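Local coordinates for protein nitroreductase (Bacteroides fragilis NCTC 9343, PDB 3EK3) that binds flavin mononucleotide and probably acts as an NAD(P)H-dependent nitroreductase-type oxidoreductase, at residues K12-V17 with A123-G128; L60-E65 with R147-S152; G69-S74 with I134-T139. All coordinates share one frame; numbering follows the deposited sequence. Where two conformers were deposited one is given.

Contact 1 (K12-V17 with A123-G128); sequences KARRSV and AATSLG. With FMN (flavin mononucleotide), chain B.
Arg-14 and Thr-125 make the main touch between 12-17 and 123-128, with the aliphatic part of the arginine passing the threonine at roughly a right angle. The nearest atoms are Arg-14 CG and Thr-125 OG1, 3.7 Å apart; CG is a carbon, so this is van der Waals packing, and the Thr-125 hydroxyl itself bonds to the carbonyl of Phe-121 one helical turn back. Thr-125 CG2 adds a looser touch on Ala-13.

With CG opposite its backbone nitrogen (chi1 -177°) and bends at chi2 and chi3, the Arg-14 chain turns from Thr-125 to the FMN phosphate. O3P lies at the guanidinium edge, in its plane, 2.8 Å from Arg-14 NH1 in a nearly straight bond (162°). Arg-14 NH2 reaches both O3P and, at 3.0 Å, O1P, and it also bonds to the carbonyl of Tyr-39 of the second subunit. Arg-15 NE donates to O2P at 2.8 Å, and Ser-16 N meets the same oxygen at 2.8 Å and 170°. Ser-16 OG donates to O3P over 2.7 Å, so all three terminal phosphate oxygens are gripped.

Farther out, Lys-179 NZ, which also bonds to FMN, lies close to Arg-14 NH2. Arg-15 NH1 is held by the carbonyl of Lys-177. The helix carrying Thr-125 ends in a Schellman motif with Gly-128, of positive phi, at C': Ile-129 N bonds to Ala-124 O and Gly-128 N to Thr-125 O. The cluster of arginines and a serine just after helix 6-13 forms much of the phosphate-binding end of the FMN pocket in this nitroreductase-family dimer.

Contact 2 (L60-E65 with R147-S152); sequences LEELNE and RAYLTS
Tyr-149 and Glu-62 join two helices in a nearly antiparallel packing contact: the N-to-C directions of the short segments 60-65 and 147-152 make 154°, and their axes approach to 10.0 Å. Helix 57-72 and helix 144-153 lie together against the central antiparallel sheet, since Leu-63 and Leu-150 both rest on Ile-99 of strand 96-102.

Tyr-149 supplies the largest share of the interface. Its CG stands roughly opposite the backbone nitrogen (chi1 -151°), which sends the ring across to the other helix. The phenol hydroxyl then meets the carboxylate, Tyr-149 OH donating to Glu-62 OE1 over 2.6 Å. The acceptor uses its anti lone pair, directed away from the other carboxylate oxygen, and sits at the ring edge, in plane. Carboxylate and ring planes are 88° apart, so the two groups stand perpendicular instead of stacking. Glu-62 CB comes to 3.5 Å from Tyr-149 CE2.

One ring face looks onto the backbone of 60-65, where Leu-63 N stands 4.1 Å above the plane, displaced toward the rim. The side chain of Leu-63 then adds apolar packing beside the ring, with its CB 4.1 Å from Tyr-149 CD1. Deeper in, the methyl Leu-63 CD1 packs against Leu-150 CD2 at 4.2 Å.

The interface thus grades from leucine packing beside the sheet to a polar outer rim, where a short phenol-carboxylate bond holds the hydroxyl end of the ring; the nearby negative charge would be expected to polarise the phenol O-H.

Contact 3 (G69-S74 with I134-T139); sequences GAFAKS and INQLGT. With FMN (flavin mononucleotide), chain B.
Gln-136 has CG opposite its own carbonyl carbon (chi1 -74°) and then bends at chi2, which puts its aliphatic part beside Phe-71 while its amide turns off toward FMN. Phe-71 likewise has CG opposite the carbonyl carbon, and its ring reaches from the C-terminal part of helix 57-72 toward segment 134-139.

The touch is made at the ring edge: Gln-136 CG lies in the plane of the Phe-71 ring, 3.8 Å from CZ. Gln-136 CB is almost as near to that atom. Ring and amide planes stand 62° apart, and no stacking is involved. Thr-139 is a minor second partner, its OG1 also near the ring plane at 4.4 Å from Phe-71 CE1.

The amide end serves the cofactor. Gln-136 NE2 donates to FMN O4 over 2.9 Å at 150°, and Asn-135 N gives the same carbonyl oxygen a second bond of 2.8 Å. Two N-H groups from consecutive residues thus grip one flavin oxygen, and would be expected to draw electron density toward the pyrimidine end of the isoalloxazine. Phe-71 is a second-shell residue here, packing on the methylenes of the glutamine that makes one of these bonds.

The type I turn from Asn-135 to Gly-138 is closed by Gly-138 N bonding to Asn-135 O. It follows strand 130-134 and precedes helix 144-153. Leu-137 packs on Val-146 and Leu-150 of that helix and on Val-161 and Cys-164 of strand 160-168, Phe-71 also packs on Leu-79 and Arg-82 of helix 77-83, and Trp-107 of the second subunit lies against Asn-135 and Thr-139.

Overall arrangement
From the N terminus, 12-17 leaves helix 6-13 and pairs far ahead with the end of helix 109-126, so contact 1 closes a loop of 105 intervening residues. Inside that loop, helix 57-72 supplies 60-65 and, with the residues just after it, 69-74. Their partners come after 123-128, so contacts 2 and 3 each cross contact 1, while contact 3 is nested inside contact 2. Contact 2 ties helix 57-72 to helix 144-153; contact 3 ties it to the loop after strand 130-134. The two touch through Leu-137. Contact 1 lies on the other side of the chain's centre, yet contacts 1 and 3 both reach FMN, at phosphate and flavin respectively.

Contact 1 (K12-V17 with A123-G128)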
loop_
_atom_site.group_PDB
_atom_site.type_symbol
_atom_site.label_atom_id
_atom_site.label_comp_id
_atom_site.label_asym_id
_atom_site.label_seq_id
_atom_site.Cartn_x
_atom_site.Cartn_y
_atom_site.Cartn_z
ATOM N N LYS A 12 14.742 -2.163 -0.181
ATOM C CA LYS A 12 15.242 -3.541 -0.254
ATOM C C LYS A 12 15.502 -4.171 1.106
ATOM O O LYS A 12 15.379 -5.385 1.241
ATOM C CB LYS A 12 16.509 -3.617 -1.099
ATOM C CG LYS A 12 16.306 -3.346 -2.567
ATOM C CD LYS A 12 17.687 -3.140 -3.192
ATOM C CE LYS A 12 17.711 -3.386 -4.650
ATOM N NZ LYS A 12 19.127 -3.332 -5.175
ATOM N N ALA A 13 15.859 -3.365 2.105
ATOM C CA ALA A 13 16.252 -3.889 3.419
ATOM C C ALA A 13 15.056 -4.183 4.322
ATOM O O ALA A 13 15.188 -4.954 5.275
ATOM C CB ALA A 13 17.201 -2.936 4.120
ATOM N N ARG A 14 13.912 -3.580 4.032
ATOM C CA ARG A 14 12.688 -3.806 4.816
ATOM C C ARG A 14 12.295 -5.269 4.814
ATOM O O ARG A 14 12.085 -5.867 3.750
ATOM C CB ARG A 14 11.530 -2.963 4.290
ATOM C CG ARG A 14 10.244 -3.081 5.102
ATOM C CD ARG A 14 8.991 -3.134 4.249
ATOM N NE ARG A 14 9.097 -4.114 3.181
ATOM C CZ ARG A 14 8.942 -5.426 3.339
ATOM N NH1 ARG A 14 8.646 -5.940 4.512
ATOM N NH2 ARG A 14 9.125 -6.221 2.308
ATOM N N ARG A 15 12.139 -5.831 6.010
ATOM C CA ARG A 15 11.743 -7.230 6.147
ATOM C C ARG A 15 10.639 -7.376 7.181
ATOM O O ARG A 15 10.457 -6.524 8.062
ATOM C CB ARG A 15 12.941 -8.117 6.535
ATOM C CG ARG A 15 14.094 -8.179 5.509
ATOM C CD ARG A 15 13.679 -8.724 4.158
ATOM N NE ARG A 15 13.177 -10.094 4.240
ATOM C CZ ARG A 15 13.927 -11.177 4.426
ATOM N NH1 ARG A 15 15.255 -11.065 4.549
ATOM N NH2 ARG A 15 13.356 -12.386 4.495
ATOM N N SER A 16 9.911 -8.481 7.079
ATOM C CA SER A 16 8.950 -8.840 8.089
ATOM C C SER A 16 9.623 -9.593 9.230
ATOM O O SER A 16 10.126 -10.711 9.059
ATOM C CB SER A 16 7.878 -9.703 7.462
ATOM O OG SER A 16 7.092 -8.963 6.532
ATOM N N VAL A 17 9.612 -8.981 10.413
ATOM C CA VAL A 17 10.284 -9.534 11.585
ATOM C C VAL A 17 9.241 -10.057 12.574
ATOM O O VAL A 17 8.240 -9.398 12.831
ATOM C CB VAL A 17 11.164 -8.458 12.261
ATOM C CG1 VAL A 17 11.655 -8.910 13.662
ATOM C CG2 VAL A 17 12.359 -8.104 11.367
ATOM N N ALA A 123 9.658 3.894 7.138
ATOM C CA ALA A 123 10.044 4.807 8.200
ATOM C C ALA A 123 10.725 4.014 9.341
ATOM O O ALA A 123 11.778 4.399 9.832
ATOM C CB ALA A 123 8.821 5.550 8.699
ATOM N N ALA A 124 10.093 2.929 9.771
ATOM C CA ALA A 124 10.629 2.110 10.864
ATOM C C ALA A 124 11.990 1.561 10.490
ATOM O O ALA A 124 12.938 1.661 11.261
ATOM C CB ALA A 124 9.679 0.988 11.197
ATOM N N THR A 125 12.111 1.001 9.286
ATOM C CA THR A 125 13.391 0.441 8.850
ATOM C C THR A 125 14.457 1.519 8.871
ATOM O O THR A 125 15.579 1.265 9.316
ATOM C CB THR A 125 13.283 -0.204 7.459
ATOM O OG1 THR A 125 12.331 -1.266 7.489
ATOM C CG2 THR A 125 14.641 -0.776 7.029
ATOM N N SER A 126 14.120 2.720 8.404
ATOM C CA SER A 126 15.132 3.805 8.359
ATOM C C SER A 126 15.615 4.230 9.737
ATOM O O SER A 126 16.666 4.854 9.840
ATOM C CB SER A 126 14.599 5.033 7.623
ATOM O OG SER A 126 13.740 5.771 8.465
ATOM N N LEU A 127 14.873 3.866 10.777
ATOM C CA LEU A 127 15.188 4.190 12.168
ATOM C C LEU A 127 15.717 3.004 12.991
ATOM O O LEU A 127 15.864 3.097 14.223
ATOM C CB LEU A 127 13.939 4.762 12.813
ATOM C CG LEU A 127 13.447 6.102 12.244
ATOM C CD1 LEU A 127 11.998 6.372 12.700
ATOM C CD2 LEU A 127 14.335 7.254 12.626
ATOM N N GLY A 128 16.015 1.898 12.312
ATOM C CA GLY A 128 16.439 0.657 12.967
ATOM C C GLY A 128 15.406 -0.121 13.756
ATOM O O GLY A 128 15.752 -0.968 14.580
HETATM N N1 FMN B . 3.098 -11.522 8.102
HETATM C C2 FMN B . 2.686 -12.084 9.288
HETATM O O2 FMN B . 3.506 -12.594 10.057
HETATM N N3 FMN B . 1.354 -12.131 9.642
HETATM C C4 FMN B . 0.421 -11.619 8.808
HETATM O O4 FMN B . -0.728 -11.485 9.261
HETATM C C4A FMN B . 0.835 -11.030 7.606
HETATM N N5 FMN B . -0.096 -10.487 6.757
HETATM C C5A FMN B . 0.274 -9.869 5.579
HETATM C C6 FMN B . -0.704 -9.295 4.767
HETATM C C7 FMN B . -0.357 -8.632 3.592
HETATM C C7M FMN B . -1.396 -7.829 2.811
HETATM C C8 FMN B . 0.999 -8.518 3.259
HETATM C C8M FMN B . 1.423 -7.440 2.290
HETATM C C9 FMN B . 1.976 -9.091 4.080
HETATM C C9A FMN B . 1.630 -9.765 5.247
HETATM N N10 FMN B . 2.587 -10.365 6.085
HETATM C C10 FMN B . 2.192 -10.946 7.267
HETATM C "C1'" FMN B . 4.060 -10.272 5.771
HETATM C "C2'" FMN B . 4.415 -11.190 4.595
HETATM O "O2'" FMN B . 4.433 -12.541 5.020
HETATM C "C3'" FMN B . 5.803 -10.802 4.114
HETATM O "O3'" FMN B . 5.713 -9.527 3.518
HETATM C "C4'" FMN B . 6.358 -11.778 3.057
HETATM O "O4'" FMN B . 6.620 -13.046 3.643
HETATM C "C5'" FMN B . 7.641 -11.233 2.434
HETATM O "O5'" FMN B . 8.652 -11.102 3.425
HETATM P P FMN B . 9.394 -9.693 3.722
HETATM O O1P FMN B . 9.864 -9.150 2.429
HETATM O O2P FMN B . 10.475 -9.939 4.791
HETATM O O3P FMN B . 8.363 -8.707 4.213
#

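Contact 2 (L60-E65 with R147-S152)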
loop_
_atom_site.group_PDB
_atom_site.type_symbol
_atom_site.label_atom_id
_atom_site.label_comp_id
_atom_site.label_asym_id
_atom_site.label_seq_id
_atom_site.Cartn_x
_atom_site.Cartn_y
_atom_site.Cartn_z
ATOM N N LEU A 60 -2.464 -5.157 24.606
ATOM C CA LEU A 60 -2.147 -5.992 23.431
ATOM C C LEU A 60 -2.508 -7.466 23.682
ATOM O O LEU A 60 -3.086 -8.120 22.843
ATOM C CB LEU A 60 -0.697 -5.841 23.046
ATOM C CG LEU A 60 -0.378 -4.495 22.432
ATOM C CD1 LEU A 60 1.175 -4.334 22.378
ATOM C CD2 LEU A 60 -1.095 -4.274 21.079
ATOM N N GLU A 61 -2.169 -7.951 24.871
ATOM C CA GLU A 61 -2.471 -9.311 25.245
ATOM C C GLU A 61 -3.974 -9.552 25.295
ATOM O O GLU A 61 -4.461 -10.565 24.816
ATOM C CB GLU A 61 -1.767 -9.655 26.565
ATOM C CG GLU A 61 -0.245 -9.646 26.406
ATOM C CD GLU A 61 0.511 -10.163 27.623
ATOM O OE1 GLU A 61 -0.125 -10.380 28.693
ATOM O OE2 GLU A 61 1.755 -10.347 27.490
ATOM N N GLU A 62 -4.730 -8.610 25.859
ATOM C CA GLU A 62 -6.180 -8.731 25.902
ATOM C C GLU A 62 -6.812 -8.772 24.495
ATOM O O GLU A 62 -7.744 -9.543 24.240
ATOM C CB GLU A 62 -6.793 -7.577 26.729
ATOM C CG GLU A 62 -6.514 -7.682 28.220
ATOM C CD GLU A 62 -7.251 -6.640 29.063
ATOM O OE1 GLU A 62 -7.618 -5.567 28.535
ATOM O OE2 GLU A 62 -7.538 -6.950 30.249
ATOM N N LEU A 63 -6.333 -7.907 23.618
ATOM C CA LEU A 63 -6.805 -7.857 22.237
ATOM C C LEU A 63 -6.515 -9.181 21.521
ATOM O O LEU A 63 -7.377 -9.750 20.851
ATOM C CB LEU A 63 -6.128 -6.706 21.517
ATOM C CG LEU A 63 -6.415 -6.551 20.029
ATOM C CD1 LEU A 63 -7.900 -6.396 19.798
ATOM C CD2 LEU A 63 -5.637 -5.335 19.435
ATOM N N ASN A 64 -5.308 -9.698 21.721
ATOM C CA ASN A 64 -4.952 -11.004 21.171
ATOM C C ASN A 64 -5.867 -12.111 21.694
ATOM O O ASN A 64 -6.289 -12.975 20.919
ATOM C CB ASN A 64 -3.464 -11.296 21.418
ATOM C CG ASN A 64 -3.006 -12.591 20.770
ATOM O OD1 ASN A 64 -2.910 -12.672 19.541
ATOM N ND2 ASN A 64 -2.749 -13.602 21.580
ATOM N N GLU A 65 -6.240 -12.075 22.985
ATOM C CA GLU A 65 -7.215 -13.037 23.514
ATOM C C GLU A 65 -8.549 -12.955 22.819
ATOM O O GLU A 65 -9.184 -13.976 22.574
ATOM C CB GLU A 65 -7.448 -12.828 25.010
ATOM C CG GLU A 65 -6.375 -13.403 25.871
ATOM C CD GLU A 65 -6.095 -14.872 25.554
ATOM O OE1 GLU A 65 -7.014 -15.715 25.645
ATOM O OE2 GLU A 65 -4.950 -15.160 25.202
ATOM N N ARG A 147 -14.665 -6.296 18.521
ATOM C CA ARG A 147 -15.111 -4.930 18.204
ATOM C C ARG A 147 -15.242 -4.063 19.458
ATOM O O ARG A 147 -14.844 -2.896 19.472
ATOM C CB ARG A 147 -16.433 -4.966 17.412
ATOM C CG ARG A 147 -16.992 -3.544 17.071
ATOM C CD ARG A 147 -16.002 -2.609 16.421
ATOM N NE ARG A 147 -15.603 -3.090 15.094
ATOM C CZ ARG A 147 -15.122 -2.326 14.119
ATOM N NH1 ARG A 147 -14.934 -1.046 14.304
ATOM N NH2 ARG A 147 -14.842 -2.874 12.937
ATOM N N ALA A 148 -15.826 -4.625 20.511
ATOM C CA ALA A 148 -15.922 -3.893 21.757
ATOM C C ALA A 148 -14.547 -3.439 22.236
ATOM O O ALA A 148 -14.389 -2.311 22.723
ATOM C CB ALA A 148 -16.653 -4.740 22.826
ATOM N N TYR A 149 -13.544 -4.310 22.086
ATOM C CA TYR A 149 -12.163 -3.998 22.476
ATOM C C TYR A 149 -11.590 -2.876 21.617
ATOM O O TYR A 149 -11.040 -1.911 22.136
ATOM C CB TYR A 149 -11.255 -5.260 22.458
ATOM C CG TYR A 149 -10.160 -5.118 23.469
ATOM C CD1 TYR A 149 -9.015 -4.385 23.157
ATOM C CD2 TYR A 149 -10.311 -5.593 24.782
ATOM C CE1 TYR A 149 -8.028 -4.167 24.086
ATOM C CE2 TYR A 149 -9.307 -5.373 25.756
ATOM C CZ TYR A 149 -8.184 -4.645 25.404
ATOM O OH TYR A 149 -7.183 -4.377 26.305
ATOM N N LEU A 150 -11.767 -2.981 20.302
ATOM C CA LEU A 150 -11.281 -1.959 19.364
ATOM C C LEU A 150 -11.883 -0.585 19.684
ATOM O O LEU A 150 -11.184 0.431 19.730
ATOM C CB LEU A 150 -11.621 -2.359 17.928
ATOM C CG LEU A 150 -10.912 -3.616 17.405
ATOM C CD1 LEU A 150 -11.421 -3.923 15.999
ATOM C CD2 LEU A 150 -9.387 -3.382 17.353
ATOM N N THR A 151 -13.176 -0.567 19.909
ATOM C CA THR A 151 -13.877 0.676 20.301
ATOM C C THR A 151 -13.287 1.311 21.554
ATOM O O THR A 151 -13.048 2.524 21.596
ATOM C CB THR A 151 -15.342 0.396 20.488
ATOM O OG1 THR A 151 -15.890 -0.073 19.245
ATOM C CG2 THR A 151 -16.098 1.658 20.986
ATOM N N SER A 152 -12.968 0.468 22.538
ATOM C CA SER A 152 -12.419 0.941 23.809
ATOM C C SER A 152 -11.028 1.525 23.581
ATOM O O SER A 152 -10.622 2.435 24.277
ATOM C CB SER A 152 -12.358 -0.184 24.852
ATOM O OG SER A 152 -11.181 -0.963 24.702
#

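Contact 3 (G69-S74 with I134-T139)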
loop_
_atom_site.group_PDB
_atom_site.type_symbol
_atom_site.label_atom_id
_atom_site.label_comp_id
_atom_site.label_asym_id
_atom_site.label_seq_id
_atom_site.Cartn_x
_atom_site.Cartn_y
_atom_site.Cartn_z
ATOM N N GLY A 69 -10.394 -15.628 20.617
ATOM C CA GLY A 69 -11.786 -15.987 20.855
ATOM C C GLY A 69 -12.639 -16.041 19.595
ATOM O O GLY A 69 -13.515 -16.946 19.469
ATOM N N ALA A 70 -12.410 -15.082 18.693
ATOM C CA ALA A 70 -13.075 -15.041 17.382
ATOM C C ALA A 70 -12.665 -16.263 16.552
ATOM O O ALA A 70 -13.501 -16.995 16.022
ATOM C CB ALA A 70 -12.724 -13.732 16.640
ATOM N N PHE A 71 -11.360 -16.493 16.467
ATOM C CA PHE A 71 -10.833 -17.691 15.786
ATOM C C PHE A 71 -11.370 -19.005 16.348
ATOM O O PHE A 71 -11.620 -19.946 15.579
ATOM C CB PHE A 71 -9.300 -17.698 15.822
ATOM C CG PHE A 71 -8.645 -16.700 14.948
ATOM C CD1 PHE A 71 -9.272 -16.150 13.839
ATOM C CD2 PHE A 71 -7.334 -16.320 15.200
ATOM C CE1 PHE A 71 -8.612 -15.227 13.034
ATOM C CE2 PHE A 71 -6.684 -15.418 14.398
ATOM C CZ PHE A 71 -7.314 -14.867 13.315
ATOM N N ALA A 72 -11.548 -19.099 17.669
ATOM C CA ALA A 72 -12.092 -20.315 18.276
ATOM C C ALA A 72 -13.485 -20.632 17.716
ATOM O O ALA A 72 -13.893 -21.787 17.676
ATOM C CB ALA A 72 -12.128 -20.208 19.823
ATOM N N LYS A 73 -14.204 -19.600 17.280
ATOM C CA LYS A 73 -15.533 -19.756 16.677
ATOM C C LYS A 73 -15.497 -20.239 15.223
ATOM O O LYS A 73 -16.525 -20.637 14.678
ATOM C CB LYS A 73 -16.296 -18.426 16.721
ATOM C CG LYS A 73 -16.565 -17.897 18.110
ATOM C CD LYS A 73 -17.116 -16.495 18.073
ATOM C CE LYS A 73 -17.167 -15.897 19.465
ATOM N NZ LYS A 73 -17.494 -14.453 19.477
ATOM N N SER A 74 -14.331 -20.199 14.589
ATOM C CA SER A 74 -14.216 -20.530 13.165
ATOM C C SER A 74 -14.301 -22.025 12.880
ATOM O O SER A 74 -14.222 -22.843 13.801
ATOM C CB SER A 74 -12.894 -20.014 12.615
ATOM O OG SER A 74 -12.735 -20.389 11.261
ATOM N N ILE A 134 0.553 -7.313 10.465
ATOM C CA ILE A 134 -0.285 -8.210 11.236
ATOM C C ILE A 134 -1.714 -8.101 10.682
ATOM O O ILE A 134 -2.333 -7.042 10.796
ATOM C CB ILE A 134 -0.216 -7.832 12.743
ATOM C CG1 ILE A 134 1.271 -7.650 13.181
ATOM C CG2 ILE A 134 -0.948 -8.845 13.572
ATOM C CD1 ILE A 134 2.139 -8.926 12.984
ATOM N N ASN A 135 -2.195 -9.187 10.054
ATOM C CA ASN A 135 -3.470 -9.179 9.303
ATOM C C ASN A 135 -4.669 -9.729 10.045
ATOM O O ASN A 135 -5.753 -9.752 9.493
ATOM C CB ASN A 135 -3.284 -9.945 7.992
ATOM C CG ASN A 135 -4.125 -9.385 6.840
ATOM O OD1 ASN A 135 -4.329 -8.173 6.736
ATOM N ND2 ASN A 135 -4.556 -10.263 5.956
ATOM N N GLN A 136 -4.511 -10.157 11.295
ATOM C CA GLN A 136 -5.552 -10.958 11.937
ATOM C C GLN A 136 -6.788 -10.171 12.354
ATOM O O GLN A 136 -7.829 -10.780 12.626
ATOM C CB GLN A 136 -4.994 -11.753 13.124
ATOM C CG GLN A 136 -4.157 -12.912 12.678
ATOM C CD GLN A 136 -2.920 -12.487 11.935
ATOM O OE1 GLN A 136 -2.137 -11.674 12.435
ATOM N NE2 GLN A 136 -2.701 -13.061 10.730
ATOM N N LEU A 137 -6.725 -8.842 12.354
ATOM C CA LEU A 137 -7.969 -8.060 12.633
ATOM C C LEU A 137 -8.869 -7.841 11.390
ATOM O O LEU A 137 -10.001 -7.426 11.523
ATOM C CB LEU A 137 -7.625 -6.730 13.305
ATOM C CG LEU A 137 -7.338 -6.807 14.815
ATOM C CD1 LEU A 137 -6.740 -5.490 15.359
ATOM C CD2 LEU A 137 -8.601 -7.192 15.571
ATOM N N GLY A 138 -8.397 -8.120 10.177
ATOM C CA GLY A 138 -9.267 -7.943 9.002
ATOM C C GLY A 138 -10.541 -8.745 9.047
ATOM O O GLY A 138 -11.619 -8.221 8.735
ATOM N N THR A 139 -10.443 -10.023 9.384
ATOM C CA THR A 139 -11.627 -10.902 9.371
ATOM C C THR A 139 -12.266 -11.037 10.752
ATOM O O THR A 139 -13.371 -11.626 10.884
ATOM C CB THR A 139 -11.281 -12.294 8.890
ATOM O OG1 THR A 139 -10.276 -12.823 9.742
ATOM C CG2 THR A 139 -10.800 -12.263 7.448
HETATM N N1 FMN B . 3.098 -11.522 8.102
HETATM C C2 FMN B . 2.686 -12.084 9.288
HETATM O O2 FMN B . 3.506 -12.594 10.057
HETATM N N3 FMN B . 1.354 -12.131 9.642
HETATM C C4 FMN B . 0.421 -11.619 8.808
HETATM O O4 FMN B . -0.728 -11.485 9.261
HETATM C C4A FMN B . 0.835 -11.030 7.606
HETATM N N5 FMN B . -0.096 -10.487 6.757
HETATM C C5A FMN B . 0.274 -9.869 5.579
HETATM C C6 FMN B . -0.704 -9.295 4.767
HETATM C C7 FMN B . -0.357 -8.632 3.592
HETATM C C7M FMN B . -1.396 -7.829 2.811
HETATM C C8 FMN B . 0.999 -8.518 3.259
HETATM C C8M FMN B . 1.423 -7.440 2.290
HETATM C C9 FMN B . 1.976 -9.091 4.080
HETATM C C9A FMN B . 1.630 -9.765 5.247
HETATM N N10 FMN B . 2.587 -10.365 6.085
HETATM C C10 FMN B . 2.192 -10.946 7.267
HETATM C "C1'" FMN B . 4.060 -10.272 5.771
HETATM C "C2'" FMN B . 4.415 -11.190 4.595
HETATM O "O2'" FMN B . 4.433 -12.541 5.020
HETATM C "C3'" FMN B . 5.803 -10.802 4.114
HETATM O "O3'" FMN B . 5.713 -9.527 3.518
HETATM C "C4'" FMN B . 6.358 -11.778 3.057
HETATM O "O4'" FMN B . 6.620 -13.046 3.643
HETATM C "C5'" FMN B . 7.641 -11.233 2.434
HETATM O "O5'" FMN B . 8.652 -11.102 3.425
HETATM P P FMN B . 9.394 -9.693 3.722
HETATM O O1P FMN B . 9.864 -9.150 2.429
HETATM O O2P FMN B . 10.475 -9.939 4.791
HETATM O O3P FMN B . 8.363 -8.707 4.213
#